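PDB 5X32: N-acylglucosamine 2-epimerase from Marinomonas mediterranea, which catalyses the reversible isomerisation of D-mannose to D-fructose and, less efficiently, also isomerises D-lyxose. Local coordinates for residues 52-57 against 372-377. Sequence-based numbering, arbitrary orientation.
Sequences LVSSTR and SPAGKT. With PO4 (phosphate ion), chain C.
With OG anti to its carbonyl carbon (chi1 -71°), S54 meets G375, and R57, its CG set likewise (chi1 -80°) and its chain extended from CG to NE, runs past the same glycine. S54 OG accepts the hydrogen bond from G375 N at 2.5 Å; an N-H...O angle of 163° makes it nearly straight. G375 is the third residue of a type II beta turn from P373 to K376, closed by K376 N bonding to P373 O at 3.2 Å. Its positive phi would jam a side chain against the preceding carbonyl O; the CA atoms of S54 and G375 lie 4.8 Å apart. The G375 carbonyl turns toward R57, its O lying 3.0 Å from NH1 and oblique to the guanidinium, while V53 CG1 packs 4.0 Å from that O. Nearer the backbone, R57 CB rests against T377, 3.4 Å from OG1. At the far end, R57 NH2 makes a weak, in-plane hydrogen bond of 3.4 Å to O4 of a phosphate ion, probably from the crystallisation liquor, that Y113 and H178 also bind. An alanine in place of R57 would probably leave the phosphate without this cationic partner and open a gap beside the G375 carbonyl. R57 also touches H380, a proton donor/acceptor by similarity, so helix 52-69 and the loop preceding helix 379-390 together probably line the active-site pocket of the (alpha/alpha)6 barrel of the N-acylglucosamine 2-epimerase family.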
loop_
_atom_site.group_PDB
_atom_site.type_symbol
_atom_site.label_atom_id
_atom_site.label_comp_id
_atom_site.label_asym_id
_atom_site.label_seq_id
_atom_site.Cartn_x
_atom_site.Cartn_y
_atom_site.Cartn_z
ATOM N N LEU A 52 11.729 -7.747 -0.125
ATOM C CA LEU A 52 10.509 -8.508 0.044
ATOM C C LEU A 52 9.284 -7.698 -0.407
ATOM O O LEU A 52 8.386 -8.250 -1.054
ATOM C CB LEU A 52 10.356 -8.912 1.507
ATOM C CG LEU A 52 9.146 -9.764 1.860
ATOM C CD1 LEU A 52 9.236 -11.121 1.121
ATOM C CD2 LEU A 52 9.066 -9.909 3.351
ATOM N N VAL A 53 9.278 -6.392 -0.122
ATOM C CA VAL A 53 8.121 -5.549 -0.448
ATOM C C VAL A 53 7.907 -5.453 -1.970
ATOM O O VAL A 53 6.773 -5.529 -2.434
ATOM C CB VAL A 53 8.247 -4.126 0.196
ATOM C CG1 VAL A 53 7.107 -3.192 -0.236
ATOM C CG2 VAL A 53 8.261 -4.238 1.704
ATOM N N SER A 54 8.971 -5.362 -2.767
ATOM C CA SER A 54 8.750 -5.379 -4.217
ATOM C C SER A 54 8.462 -6.794 -4.727
ATOM O O SER A 54 7.683 -6.972 -5.675
ATOM C CB SER A 54 9.943 -4.799 -4.986
ATOM O OG SER A 54 10.063 -3.395 -4.815
ATOM N N SER A 55 9.041 -7.796 -4.069
ATOM C CA SER A 55 8.800 -9.182 -4.468
ATOM C C SER A 55 7.331 -9.533 -4.318
ATOM O O SER A 55 6.765 -10.184 -5.192
ATOM C CB SER A 55 9.661 -10.165 -3.655
ATOM O OG SER A 55 11.001 -10.190 -4.117
ATOM N N THR A 56 6.703 -9.081 -3.231
ATOM C CA THR A 56 5.283 -9.326 -3.031
ATOM C C THR A 56 4.428 -8.370 -3.860
ATOM O O THR A 56 3.432 -8.773 -4.474
ATOM C CB THR A 56 4.887 -9.224 -1.521
ATOM O OG1 THR A 56 5.233 -7.936 -1.013
ATOM C CG2 THR A 56 5.610 -10.262 -0.676
ATOM N N ARG A 57 4.828 -7.108 -3.921
ATOM C CA ARG A 57 3.972 -6.134 -4.584
ATOM C C ARG A 57 3.859 -6.446 -6.063
ATOM O O ARG A 57 2.792 -6.234 -6.642
ATOM C CB ARG A 57 4.485 -4.708 -4.375
ATOM C CG ARG A 57 4.092 -4.153 -3.030
ATOM C CD ARG A 57 4.525 -2.716 -2.871
ATOM N NE ARG A 57 4.335 -2.273 -1.498
ATOM C CZ ARG A 57 4.411 -1.006 -1.114
ATOM N NH1 ARG A 57 4.652 -0.069 -2.017
ATOM N NH2 ARG A 57 4.229 -0.668 0.160
ATOM N N SER A 372 11.313 3.845 -10.128
ATOM C CA SER A 372 10.904 2.853 -9.139
ATOM C C SER A 372 12.051 2.075 -8.493
ATOM O O SER A 372 12.383 0.982 -8.930
ATOM C CB SER A 372 9.945 1.855 -9.768
ATOM O OG SER A 372 8.833 2.508 -10.327
ATOM N N PRO A 373 12.611 2.599 -7.397
ATOM C CA PRO A 373 13.586 1.838 -6.604
ATOM C C PRO A 373 12.870 0.697 -5.877
ATOM O O PRO A 373 11.659 0.572 -6.048
ATOM C CB PRO A 373 14.137 2.882 -5.633
ATOM C CG PRO A 373 13.034 3.880 -5.509
ATOM C CD PRO A 373 12.320 3.922 -6.817
ATOM N N ALA A 374 13.580 -0.155 -5.145
ATOM C CA ALA A 374 12.907 -1.250 -4.436
ATOM C C ALA A 374 11.842 -0.677 -3.529
ATOM O O ALA A 374 12.047 0.361 -2.901
ATOM C CB ALA A 374 13.885 -2.090 -3.627
ATOM N N GLY A 375 10.696 -1.343 -3.497
ATOM C CA GLY A 375 9.550 -0.881 -2.741
ATOM C C GLY A 375 8.424 -0.377 -3.628
ATOM O O GLY A 375 7.254 -0.608 -3.345
ATOM N N LYS A 376 8.758 0.242 -4.744
ATOM C CA LYS A 376 7.731 0.760 -5.625
ATOM C C LYS A 376 7.549 -0.101 -6.883
ATOM O O LYS A 376 8.446 -0.207 -7.718
ATOM C CB LYS A 376 8.068 2.200 -6.023
ATOM C CG LYS A 376 7.139 2.819 -7.056
ATOM C CD LYS A 376 7.537 4.267 -7.361
ATOM C CE LYS A 376 6.544 4.939 -8.285
ATOM N NZ LYS A 376 6.650 4.469 -9.685
ATOM N N THR A 377 6.373 -0.706 -7.009
ATOM C CA THR A 377 6.024 -1.446 -8.202
ATOM C C THR A 377 4.818 -0.817 -8.862
ATOM O O THR A 377 4.256 -1.371 -9.820
ATOM C CB THR A 377 5.691 -2.899 -7.885
ATOM O OG1 THR A 377 4.383 -2.953 -7.281
ATOM C CG2 THR A 377 6.773 -3.508 -6.958
HETATM P P PO4 C . 3.221 2.898 3.215
HETATM O O1 PO4 C . 3.343 2.641 4.701
HETATM O O2 PO4 C . 3.957 4.182 2.869
HETATM O O3 PO4 C . 1.778 3.045 2.757
HETATM O O4 PO4 C . 3.821 1.697 2.528
HETATM O O HOH W 1 3.885 0.886 -5.161
#